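Local structure of putative tRNA (Adenine(37)-N6)-methyltransferase (Pseudomonas aeruginosa, 7BTU) at residues R18-A26 against R208-L216. The protein is probably an S-adenosyl-L-methionine-dependent methyltransferase that modifies the threonylcarbamoyladenosine at position 37 of tRNA. Numbering follows the deposited sequence.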
loop_
_atom_site.group_PDB
_atom_site.type_symbol
_atom_site.label_atom_id
_atom_site.label_comp_id
_atom_site.label_asym_id
_atom_site.label_seq_id
_atom_site.Cartn_x
_atom_site.Cartn_y
_atom_site.Cartn_z
ATOM N N ARG B 18 -6.616 15.538 -10.079
ATOM C CA ARG B 18 -6.188 16.833 -10.565
ATOM C C ARG B 18 -5.041 17.221 -9.654
ATOM O O ARG B 18 -5.219 17.213 -8.427
ATOM C CB ARG B 18 -7.333 17.853 -10.524
ATOM N N SER B 19 -3.881 17.603 -10.220
ATOM C CA SER B 19 -2.793 17.939 -9.302
ATOM C C SER B 19 -1.814 18.931 -9.916
ATOM O O SER B 19 -1.904 19.301 -11.085
ATOM C CB SER B 19 -2.046 16.701 -8.806
ATOM O OG SER B 19 -1.128 16.283 -9.754
ATOM N N CYS B 20 -0.933 19.414 -9.051
ATOM C CA CYS B 20 0.126 20.335 -9.474
ATOM C C CYS B 20 1.121 19.722 -10.461
ATOM O O CYS B 20 1.864 20.481 -11.090
ATOM C CB CYS B 20 0.852 20.859 -8.239
ATOM S SG CYS B 20 1.480 19.646 -7.110
ATOM N N PHE B 21 1.269 18.382 -10.512
ATOM C CA PHE B 21 2.438 17.783 -11.166
ATOM C C PHE B 21 2.131 17.403 -12.608
ATOM O O PHE B 21 1.181 16.654 -12.876
ATOM C CB PHE B 21 2.958 16.566 -10.387
ATOM C CG PHE B 21 3.589 16.943 -9.065
ATOM C CD1 PHE B 21 4.649 17.877 -9.023
ATOM C CD2 PHE B 21 3.102 16.425 -7.872
ATOM C CE1 PHE B 21 5.206 18.267 -7.783
ATOM C CE2 PHE B 21 3.692 16.808 -6.632
ATOM C CZ PHE B 21 4.717 17.701 -6.597
ATOM N N MET B 22 2.949 17.915 -13.536
ATOM C CA MET B 22 2.792 17.590 -14.957
ATOM C C MET B 22 3.867 16.635 -15.481
ATOM O O MET B 22 3.690 16.050 -16.563
ATOM C CB MET B 22 2.820 18.893 -15.789
ATOM C CG MET B 22 1.853 20.001 -15.287
ATOM S SD MET B 22 0.096 19.473 -15.414
ATOM C CE MET B 22 -0.651 20.310 -13.976
ATOM N N GLU B 23 4.990 16.487 -14.771
ATOM C CA GLU B 23 6.064 15.626 -15.253
ATOM C C GLU B 23 6.616 14.859 -14.058
ATOM O O GLU B 23 6.644 15.361 -12.943
ATOM C CB GLU B 23 7.149 16.471 -15.989
ATOM C CG GLU B 23 7.272 17.867 -15.428
ATOM C CD GLU B 23 7.932 18.908 -16.316
ATOM O OE1 GLU B 23 8.327 19.928 -15.744
ATOM O OE2 GLU B 23 8.062 18.749 -17.545
ATOM N N LYS B 24 7.092 13.650 -14.308
ATOM C CA LYS B 24 7.443 12.748 -13.212
ATOM C C LYS B 24 8.684 13.210 -12.471
ATOM O O LYS B 24 8.746 13.085 -11.247
ATOM C CB LYS B 24 7.665 11.321 -13.751
ATOM N N PHE B 25 9.684 13.752 -13.182
ATOM C CA PHE B 25 10.918 14.088 -12.499
ATOM C C PHE B 25 10.720 15.197 -11.469
ATOM O O PHE B 25 11.530 15.312 -10.550
ATOM C CB PHE B 25 12.012 14.460 -13.498
ATOM C CG PHE B 25 11.733 15.726 -14.273
ATOM C CD1 PHE B 25 12.028 16.971 -13.724
ATOM C CD2 PHE B 25 11.238 15.657 -15.571
ATOM C CE1 PHE B 25 11.778 18.119 -14.418
ATOM C CE2 PHE B 25 10.987 16.802 -16.284
ATOM C CZ PHE B 25 11.257 18.044 -15.710
ATOM N N ALA B 26 9.633 15.970 -11.554
ATOM C CA ALA B 26 9.365 16.982 -10.535
ATOM C C ALA B 26 8.789 16.430 -9.222
ATOM O O ALA B 26 8.809 17.116 -8.176
ATOM C CB ALA B 26 8.343 17.956 -11.102
ATOM N N ARG B 208 20.226 27.189 -16.800
ATOM C CA ARG B 208 18.846 27.419 -16.359
ATOM C C ARG B 208 18.021 26.128 -16.517
ATOM O O ARG B 208 17.969 25.531 -17.600
ATOM C CB ARG B 208 18.231 28.537 -17.179
ATOM C CG ARG B 208 16.835 28.907 -16.831
ATOM C CD ARG B 208 16.072 29.088 -18.137
ATOM N NE ARG B 208 15.144 30.201 -18.119
ATOM C CZ ARG B 208 14.210 30.388 -19.041
ATOM N NH1 ARG B 208 14.096 29.531 -20.048
ATOM N NH2 ARG B 208 13.387 31.427 -18.946
ATOM N N TYR B 209 17.341 25.753 -15.460
ATOM C CA TYR B 209 16.542 24.536 -15.418
ATOM C C TYR B 209 15.094 24.964 -15.307
ATOM O O TYR B 209 14.810 26.088 -14.906
ATOM C CB TYR B 209 16.926 23.688 -14.194
ATOM C CG TYR B 209 18.307 23.126 -14.283
ATOM C CD1 TYR B 209 18.557 21.935 -14.954
ATOM C CD2 TYR B 209 19.379 23.801 -13.736
ATOM C CE1 TYR B 209 19.856 21.419 -15.066
ATOM C CE2 TYR B 209 20.664 23.289 -13.846
ATOM C CZ TYR B 209 20.900 22.121 -14.502
ATOM O OH TYR B 209 22.188 21.672 -14.579
ATOM N N GLY B 210 14.158 24.069 -15.664
ATOM C CA GLY B 210 12.755 24.419 -15.545
ATOM C C GLY B 210 11.934 23.216 -15.127
ATOM O O GLY B 210 12.285 22.064 -15.390
ATOM N N VAL B 211 10.779 23.525 -14.547
ATOM C CA VAL B 211 9.828 22.502 -14.169
ATOM C C VAL B 211 8.444 23.143 -14.271
ATOM O O VAL B 211 8.265 24.358 -14.070
ATOM C CB VAL B 211 10.080 21.983 -12.724
ATOM C CG1 VAL B 211 9.906 23.084 -11.728
ATOM C CG2 VAL B 211 9.091 20.861 -12.428
ATOM N N ARG B 212 7.475 22.321 -14.602
ATOM C CA ARG B 212 6.090 22.760 -14.702
ATOM C C ARG B 212 5.387 22.451 -13.394
ATOM O O ARG B 212 5.497 21.324 -12.902
ATOM C CB ARG B 212 5.434 22.021 -15.870
ATOM C CG ARG B 212 5.876 22.516 -17.216
ATOM C CD ARG B 212 4.956 22.030 -18.271
ATOM N NE ARG B 212 5.162 20.627 -18.527
ATOM C CZ ARG B 212 4.216 19.774 -18.907
ATOM N NH1 ARG B 212 2.957 20.180 -19.072
ATOM N NH2 ARG B 212 4.553 18.505 -19.126
ATOM N N LEU B 213 4.589 23.402 -12.896
ATOM C CA LEU B 213 3.715 23.160 -11.736
ATOM C C LEU B 213 2.390 23.877 -11.979
ATOM O O LEU B 213 2.409 25.037 -12.377
ATOM C CB LEU B 213 4.373 23.709 -10.457
ATOM C CG LEU B 213 5.682 23.022 -10.004
ATOM C CD1 LEU B 213 6.384 23.921 -8.996
ATOM C CD2 LEU B 213 5.364 21.620 -9.392
ATOM N N TRP B 214 1.243 23.186 -11.782
ATOM C CA TRP B 214 -0.048 23.733 -12.186
ATOM C C TRP B 214 0.086 24.182 -13.644
ATOM O O TRP B 214 0.547 23.391 -14.472
ATOM C CB TRP B 214 -0.484 24.817 -11.203
ATOM C CG TRP B 214 -0.822 24.250 -9.791
ATOM C CD1 TRP B 214 -0.191 24.538 -8.641
ATOM C CD2 TRP B 214 -1.897 23.350 -9.456
ATOM N NE1 TRP B 214 -0.788 23.854 -7.583
ATOM C CE2 TRP B 214 -1.833 23.117 -8.070
ATOM C CE3 TRP B 214 -2.875 22.682 -10.204
ATOM C CZ2 TRP B 214 -2.736 22.263 -7.393
ATOM C CZ3 TRP B 214 -3.786 21.811 -9.526
ATOM C CH2 TRP B 214 -3.701 21.610 -8.138
ATOM N N ASP B 215 -0.274 25.423 -13.997
ATOM C CA ASP B 215 -0.139 25.915 -15.367
ATOM C C ASP B 215 1.072 26.836 -15.502
ATOM O O ASP B 215 1.091 27.725 -16.363
ATOM C CB ASP B 215 -1.426 26.611 -15.845
ATOM C CG ASP B 215 -1.834 27.799 -14.945
ATOM O OD1 ASP B 215 -1.066 28.142 -14.016
ATOM O OD2 ASP B 215 -2.918 28.380 -15.150
ATOM N N LEU B 216 2.069 26.646 -14.644
ATOM C CA LEU B 216 3.233 27.536 -14.576
ATOM C C LEU B 216 4.493 26.856 -15.114
ATOM O O LEU B 216 4.635 25.635 -15.025
ATOM C CB LEU B 216 3.514 27.970 -13.134
ATOM C CG LEU B 216 2.322 28.339 -12.234
ATOM C CD1 LEU B 216 2.849 28.640 -10.843
ATOM C CD2 LEU B 216 1.699 29.574 -12.813
HETATM O O HOH W 1 5.623 18.807 -12.974
#
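Trp214 lies with one indole face against the backbone of Ser19 and Cys20, and Cys20 CB makes a CH-pi contact over the five-membered ring, 3.6 Å from its centroid. The thiol leans away from the indole, keeping a long, oblique sulfur-aromatic contact with it: with chi1 at 53°, Cys20 SG stands between the backbone N and the carbonyl carbon and rests over the centre of the Phe21 ring. Beside the indole, Trp214 N donates to Cys20 O (2.9 Å), an oxygen also approached by Leu213 CA. Ser19 OG, bonded to Leu127 O, accepts from Phe21 N in an ST turn that shapes the chain as it leaves the barrel strand 15-19.

Farther along, Met22 CB sits over the centre of the Arg212 guanidinium face, 3.5 Å from Arg212 CZ, while the bent methionine chain carries CE to Trp214 O. Glu23 crosses Arg212 at about a right angle. Its OE1 receives Arg212 N at 2.8 Å, met from above the carboxylate plane; its OE2 reaches the guanidinium edge in a long salt bridge to Arg212 NE (3.6 Å), the two planes 86° apart. Water 1 accepts from Met22 N. Beyond the carboxylate, Val211 CG2 presses tightly on Ala26 CB (3.3 Å).

The contact joins the N-terminal barrel to an edge strand, 209-213, of the C-terminal sheet, with Leu187 of helix 184-193 touching both Cys20 and Trp214. One carboxylate thus serves strand backbone and guanidinium together, and the length of the Glu23-Arg212 bridge, with the planes nearly perpendicular, is more consistent with charge attraction than with a close paired hydrogen bond.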